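Local coordinates for protein YcaO (Methanopyrus kandleri, PDB 6CIB) that binds ADP and magnesium and probably uses ATP to activate a peptide backbone amide for thioamidation, at residues A[131-136]-A[335-340]; A[166-171]-A[356-361]. One frame throughout, in Å; residues are numbered along the deposited sequence.

Counted from the N terminus, the four segments alternate, 131-136, 166-171, 335-340 and 356-361, so the two contacts cross rather than nest. Interaction 1 closes a loop of 198 residues, bringing the loop that follows strand 124-128 against the end of strand 332-336 in the five-stranded antiparallel sheet. Interaction 2 opens inside that span, on helix 154-177, and closes beyond it, on the loop after strand 346-351, with 184 residues between. Strands 332-336 and 346-351 are sheet neighbours, so the sheet joins the two contacts, whose centres lie about 20 Å apart. Both are apolar, one buried and one between partly exposed residues.

Interaction 1: A[131-136]-A[335-340]; sequences EVFHPW and VDLTLE
V132 and F133 meet V335 and L337 in a small, buried hydrophobic contact, where the loop after strand 124-128 lies against the end of strand 332-336. Both methyls of V132 face V335, and CG1 is shared with L337. V132 and V335 point tip to tip, with V132 CG1 3.8 Å from V335 CG1 and V132 CG2 4.0 Å from V335 CG2. With CG1 anti to the backbone N in both valines (chi1 175° in V132), the two CG1 methyls meet; short beta-branched side chains suit backbones this close, the CA atoms of V132 and V335 being 7.3 Å apart. V132 CG1 also lies over the centre of the F133 ring, 4.1 Å above its plane, and the flat phenylalanine ring gives that methyl a broad surface. L337 joins this loop pair to the other segment: its long, branched chain crosses at a slant and sets CD2 3.7 Å from V132 CG1 and 3.8 Å from F133 CE1. Its side chain also comes within about 4 Å of that of L148, a magnesium-site residue on strand 148-150. At the end of the strand D336 forms an Asx turn, its OD1 accepting T338 N at 3.1 Å and also T338 OG1, probably bracing the bend. V114 of strand 113-118 touches V132, F133 and V335, while L337 packs on V346 and R348 of strand 346-351.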
loop_
_atom_site.group_PDB
_atom_site.type_symbol
_atom_site.label_atom_id
_atom_site.label_comp_id
_atom_site.label_asym_id
_atom_site.label_seq_id
_atom_site.Cartn_x
_atom_site.Cartn_y
_atom_site.Cartn_z
ATOM N N GLU A 131 5.569 14.822 5.555
ATOM C CA GLU A 131 4.394 14.111 5.074
ATOM C C GLU A 131 4.493 13.773 3.585
ATOM O O GLU A 131 3.542 13.255 2.997
ATOM C CB GLU A 131 3.123 14.926 5.353
ATOM C CG GLU A 131 2.739 15.037 6.820
ATOM C CD GLU A 131 2.556 13.691 7.494
ATOM O OE1 GLU A 131 1.935 12.783 6.894
ATOM O OE2 GLU A 131 3.032 13.541 8.633
ATOM N N VAL A 132 5.644 14.060 2.982
ATOM C CA VAL A 132 5.850 13.790 1.568
ATOM C C VAL A 132 7.042 12.845 1.383
ATOM O O VAL A 132 6.925 11.788 0.745
ATOM C CB VAL A 132 6.048 15.102 0.762
ATOM C CG1 VAL A 132 6.374 14.809 -0.694
ATOM C CG2 VAL A 132 4.806 15.977 0.834
ATOM N N PHE A 133 8.180 13.233 1.961
ATOM C CA PHE A 133 9.445 12.561 1.721
ATOM C C PHE A 133 9.710 11.419 2.688
ATOM O O PHE A 133 9.051 11.303 3.728
ATOM C CB PHE A 133 10.609 13.571 1.762
ATOM C CG PHE A 133 10.528 14.654 0.713
ATOM C CD1 PHE A 133 10.514 14.341 -0.652
ATOM C CD2 PHE A 133 10.487 15.997 1.092
ATOM C CE1 PHE A 133 10.447 15.342 -1.616
ATOM C CE2 PHE A 133 10.431 17.001 0.137
ATOM C CZ PHE A 133 10.411 16.674 -1.220
ATOM N N HIS A 134 10.671 10.575 2.314
ATOM C CA HIS A 134 11.198 9.513 3.162
ATOM C C HIS A 134 12.618 9.171 2.697
ATOM O O HIS A 134 12.804 8.866 1.522
ATOM C CB HIS A 134 10.316 8.261 3.117
ATOM C CG HIS A 134 10.769 7.182 4.044
ATOM N ND1 HIS A 134 10.681 7.299 5.416
ATOM C CD2 HIS A 134 11.338 5.976 3.804
ATOM C CE1 HIS A 134 11.167 6.206 5.980
ATOM N NE2 HIS A 134 11.573 5.390 5.023
ATOM N N PRO A 135 13.616 9.226 3.610
ATOM C CA PRO A 135 13.473 9.585 5.030
ATOM C C PRO A 135 13.573 11.089 5.295
ATOM O O PRO A 135 14.387 11.778 4.671
ATOM C CB PRO A 135 14.642 8.847 5.698
ATOM C CG PRO A 135 15.667 8.670 4.620
ATOM C CD PRO A 135 15.017 8.888 3.275
ATOM N N TRP A 136 12.732 11.580 6.204
ATOM C CA TRP A 136 12.822 12.944 6.704
ATOM C C TRP A 136 12.868 12.878 8.231
ATOM O O TRP A 136 11.971 12.301 8.867
ATOM C CB TRP A 136 11.644 13.784 6.213
ATOM C CG TRP A 136 11.781 15.231 6.539
ATOM C CD1 TRP A 136 11.517 15.833 7.742
ATOM C CD2 TRP A 136 12.237 16.264 5.664
ATOM N NE1 TRP A 136 11.772 17.180 7.663
ATOM C CE2 TRP A 136 12.217 17.473 6.401
ATOM C CE3 TRP A 136 12.656 16.292 4.324
ATOM C CZ2 TRP A 136 12.602 18.699 5.842
ATOM C CZ3 TRP A 136 13.032 17.511 3.766
ATOM C CH2 TRP A 136 13.004 18.698 4.525
ATOM N N VAL A 335 0.582 14.825 -4.099
ATOM C CA VAL A 335 1.844 15.534 -4.311
ATOM C C VAL A 335 2.639 14.819 -5.401
ATOM O O VAL A 335 2.925 13.626 -5.294
ATOM C CB VAL A 335 2.682 15.637 -3.005
ATOM C CG1 VAL A 335 4.014 16.340 -3.254
ATOM C CG2 VAL A 335 1.904 16.347 -1.904
ATOM N N ASP A 336 2.985 15.560 -6.446
ATOM C CA ASP A 336 3.773 15.045 -7.564
ATOM C C ASP A 336 5.226 14.806 -7.134
ATOM O O ASP A 336 5.880 15.717 -6.621
ATOM C CB ASP A 336 3.719 16.052 -8.719
ATOM C CG ASP A 336 4.196 15.473 -10.046
ATOM O OD1 ASP A 336 4.779 14.368 -10.087
ATOM O OD2 ASP A 336 3.987 16.142 -11.075
ATOM N N LEU A 337 5.717 13.579 -7.340
ATOM C CA LEU A 337 7.105 13.227 -7.008
ATOM C C LEU A 337 7.928 12.711 -8.194
ATOM O O LEU A 337 9.029 12.182 -8.009
ATOM C CB LEU A 337 7.152 12.231 -5.830
ATOM C CG LEU A 337 6.823 12.786 -4.433
ATOM C CD1 LEU A 337 6.751 11.673 -3.399
ATOM C CD2 LEU A 337 7.826 13.846 -4.001
ATOM N N THR A 338 7.386 12.867 -9.397
ATOM C CA THR A 338 8.063 12.529 -10.647
ATOM C C THR A 338 9.454 13.170 -10.676
ATOM O O THR A 338 9.592 14.371 -10.501
ATOM C CB THR A 338 7.225 12.996 -11.859
ATOM O OG1 THR A 338 5.895 12.459 -11.747
ATOM C CG2 THR A 338 7.850 12.558 -13.192
ATOM N N LEU A 339 10.480 12.346 -10.841
ATOM C CA LEU A 339 11.840 12.847 -11.025
ATOM C C LEU A 339 11.983 13.382 -12.441
ATOM O O LEU A 339 11.441 12.803 -13.377
ATOM C CB LEU A 339 12.875 11.748 -10.747
ATOM C CG LEU A 339 13.165 11.396 -9.286
ATOM C CD1 LEU A 339 13.652 9.962 -9.169
ATOM C CD2 LEU A 339 14.170 12.359 -8.673
ATOM N N GLU A 340 12.685 14.504 -12.583
ATOM C CA GLU A 340 12.922 15.131 -13.890
ATOM C C GLU A 340 13.665 14.197 -14.856
ATOM O O GLU A 340 13.228 14.012 -15.991
ATOM C CB GLU A 340 13.672 16.464 -13.730
ATOM C CG GLU A 340 12.924 17.516 -12.913
ATOM C CD GLU A 340 13.761 18.745 -12.571
ATOM O OE1 GLU A 340 15.010 18.649 -12.492
ATOM O OE2 GLU A 340 13.160 19.822 -12.366
#

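Interaction 2: A[166-171]-A[356-361]; sequences VERDSW and EYVIDE
W171 and V358 form a CH-pi contact between helix 154-177 and the loop after strand 346-351, a helix-on-loop packing between partly exposed residues. The apolar part rests on V358, whose branched side chain places both methyls on the indole. V358 CG1 sits over one face of W171, 3.5 Å from the centroid of its five-membered ring and 7° off the normal; V358 CG2 reaches the six-membered ring, 3.7 Å from W171 CE3. W171 holds CG anti to its N (chi1 -177°), turning the broad, flat indole to meet the valine, and the ring also stacks with F235 of strand 233-238. Among the polar bonds, W171 NE1 binds E175 OE2 one helical turn on; an alanine in place of W171 would probably leave V358 without its aromatic platform and E175 without the indole N-H. In the loop, E356 O accepts both I359 N (2.9 Å) and D360 N (3.0 Å), a tight turn that carries V358 to the helix, where its N bonds to S172 OG. The R168 side chain, about 6 Å from the bound ADP, makes a salt bridge to E167 whose hydrogen bond, R168 NE to E167 OE2, is long and weak. R168 also meets the loop through its backbone and CB: V358 CG2 lies 4.1 Å from R168 O and 4.3 Å from R168 CB.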
loop_
_atom_site.group_PDB
_atom_site.type_symbol
_atom_site.label_atom_id
_atom_site.label_comp_id
_atom_site.label_asym_id
_atom_site.label_seq_id
_atom_site.Cartn_x
_atom_site.Cartn_y
_atom_site.Cartn_z
ATOM N N VAL A 166 -6.593 3.725 2.001
ATOM C CA VAL A 166 -7.848 3.096 2.456
ATOM C C VAL A 166 -7.548 1.777 3.174
ATOM O O VAL A 166 -8.094 1.508 4.246
ATOM C CB VAL A 166 -8.847 2.890 1.292
ATOM C CG1 VAL A 166 -10.104 2.149 1.749
ATOM C CG2 VAL A 166 -9.227 4.237 0.695
ATOM N N GLU A 167 -6.651 0.988 2.585
ATOM C CA GLU A 167 -6.217 -0.292 3.136
ATOM C C GLU A 167 -5.679 -0.153 4.567
ATOM O O GLU A 167 -6.103 -0.885 5.475
ATOM C CB GLU A 167 -5.169 -0.898 2.199
ATOM C CG GLU A 167 -4.512 -2.171 2.679
ATOM C CD GLU A 167 -3.245 -2.478 1.905
ATOM O OE1 GLU A 167 -3.335 -2.750 0.688
ATOM O OE2 GLU A 167 -2.161 -2.455 2.515
ATOM N N ARG A 168 -4.770 0.796 4.766
ATOM C CA ARG A 168 -4.176 1.018 6.088
ATOM C C ARG A 168 -5.146 1.684 7.065
ATOM O O ARG A 168 -5.031 1.485 8.270
ATOM C CB ARG A 168 -2.860 1.798 5.989
ATOM C CG ARG A 168 -1.897 1.235 4.957
ATOM C CD ARG A 168 -0.911 0.247 5.525
ATOM N NE ARG A 168 -0.236 -0.520 4.475
ATOM C CZ ARG A 168 0.774 -0.085 3.719
ATOM N NH1 ARG A 168 1.254 1.157 3.836
ATOM N NH2 ARG A 168 1.294 -0.901 2.809
ATOM N N ASP A 169 -6.099 2.460 6.540
ATOM C CA ASP A 169 -7.188 3.018 7.360
ATOM C C ASP A 169 -8.042 1.897 7.963
ATOM O O ASP A 169 -8.307 1.914 9.175
ATOM C CB ASP A 169 -8.050 4.015 6.563
ATOM C CG ASP A 169 -9.161 4.641 7.409
ATOM O OD1 ASP A 169 -8.896 5.585 8.186
ATOM O OD2 ASP A 169 -10.311 4.179 7.290
ATOM N N SER A 170 -8.451 0.937 7.123
ATOM C CA SER A 170 -9.193 -0.255 7.561
ATOM C C SER A 170 -8.421 -1.079 8.586
ATOM O O SER A 170 -8.961 -1.424 9.636
ATOM C CB SER A 170 -9.560 -1.148 6.374
ATOM O OG SER A 170 -10.621 -0.604 5.622
ATOM N N TRP A 171 -7.160 -1.387 8.271
ATOM C CA TRP A 171 -6.283 -2.130 9.168
ATOM C C TRP A 171 -6.092 -1.393 10.504
ATOM O O TRP A 171 -6.160 -2.019 11.564
ATOM C CB TRP A 171 -4.954 -2.449 8.461
ATOM C CG TRP A 171 -3.969 -3.266 9.244
ATOM C CD1 TRP A 171 -4.225 -4.068 10.324
ATOM C CD2 TRP A 171 -2.564 -3.394 8.978
ATOM N NE1 TRP A 171 -3.069 -4.659 10.764
ATOM C CE2 TRP A 171 -2.031 -4.265 9.963
ATOM C CE3 TRP A 171 -1.699 -2.844 8.017
ATOM C CZ2 TRP A 171 -0.669 -4.607 10.011
ATOM C CZ3 TRP A 171 -0.342 -3.178 8.066
ATOM C CH2 TRP A 171 0.155 -4.062 9.055
ATOM N N GLU A 356 -3.608 6.135 10.311
ATOM C CA GLU A 356 -2.338 5.476 10.045
ATOM C C GLU A 356 -1.766 4.893 11.348
ATOM O O GLU A 356 -0.548 4.770 11.514
ATOM C CB GLU A 356 -1.370 6.429 9.330
ATOM C CG GLU A 356 -1.833 6.834 7.930
ATOM C CD GLU A 356 -0.942 7.856 7.252
ATOM O OE1 GLU A 356 -0.356 8.725 7.937
ATOM O OE2 GLU A 356 -0.848 7.810 6.006
ATOM N N TYR A 357 -2.682 4.499 12.238
ATOM C CA TYR A 357 -2.382 3.896 13.543
ATOM C C TYR A 357 -1.401 2.719 13.483
ATOM O O TYR A 357 -0.527 2.595 14.353
ATOM C CB TYR A 357 -3.687 3.483 14.245
ATOM C CG TYR A 357 -3.513 2.915 15.640
ATOM C CD1 TYR A 357 -3.245 3.757 16.733
ATOM C CD2 TYR A 357 -3.636 1.537 15.876
ATOM C CE1 TYR A 357 -3.090 3.239 18.017
ATOM C CE2 TYR A 357 -3.480 1.012 17.153
ATOM C CZ TYR A 357 -3.212 1.869 18.217
ATOM O OH TYR A 357 -3.054 1.362 19.486
ATOM N N VAL A 358 -1.546 1.874 12.457
ATOM C CA VAL A 358 -0.647 0.720 12.232
ATOM C C VAL A 358 0.806 1.114 11.911
ATOM O O VAL A 358 1.722 0.305 12.084
ATOM C CB VAL A 358 -1.184 -0.271 11.155
ATOM C CG1 VAL A 358 -2.435 -0.977 11.642
ATOM C CG2 VAL A 358 -1.442 0.415 9.818
ATOM N N ILE A 359 1.000 2.342 11.433
ATOM C CA ILE A 359 2.333 2.889 11.171
ATOM C C ILE A 359 2.885 3.612 12.410
ATOM O O ILE A 359 4.029 3.394 12.798
ATOM C CB ILE A 359 2.350 3.791 9.909
ATOM C CG1 ILE A 359 2.001 2.961 8.666
ATOM C CG2 ILE A 359 3.711 4.464 9.719
ATOM C CD1 ILE A 359 1.378 3.757 7.545
ATOM N N ASP A 360 2.064 4.459 13.022
ATOM C CA ASP A 360 2.438 5.216 14.217
ATOM C C ASP A 360 1.199 5.419 15.084
ATOM O O ASP A 360 0.156 5.873 14.587
ATOM C CB ASP A 360 3.030 6.578 13.827
ATOM C CG ASP A 360 3.778 7.258 14.975
ATOM O OD1 ASP A 360 3.235 7.385 16.098
ATOM O OD2 ASP A 360 4.924 7.689 14.733
ATOM N N GLU A 361 1.326 5.111 16.376
ATOM C CA GLU A 361 0.211 5.232 17.330
ATOM C C GLU A 361 -0.348 6.647 17.432
ATOM O O GLU A 361 -1.532 6.823 17.725
ATOM C CB GLU A 361 0.602 4.703 18.712
ATOM C CG GLU A 361 0.443 3.191 18.829
ATOM C CD GLU A 361 0.965 2.609 20.133
ATOM O OE1 GLU A 361 1.153 3.356 21.122
ATOM O OE2 GLU A 361 1.188 1.378 20.164
#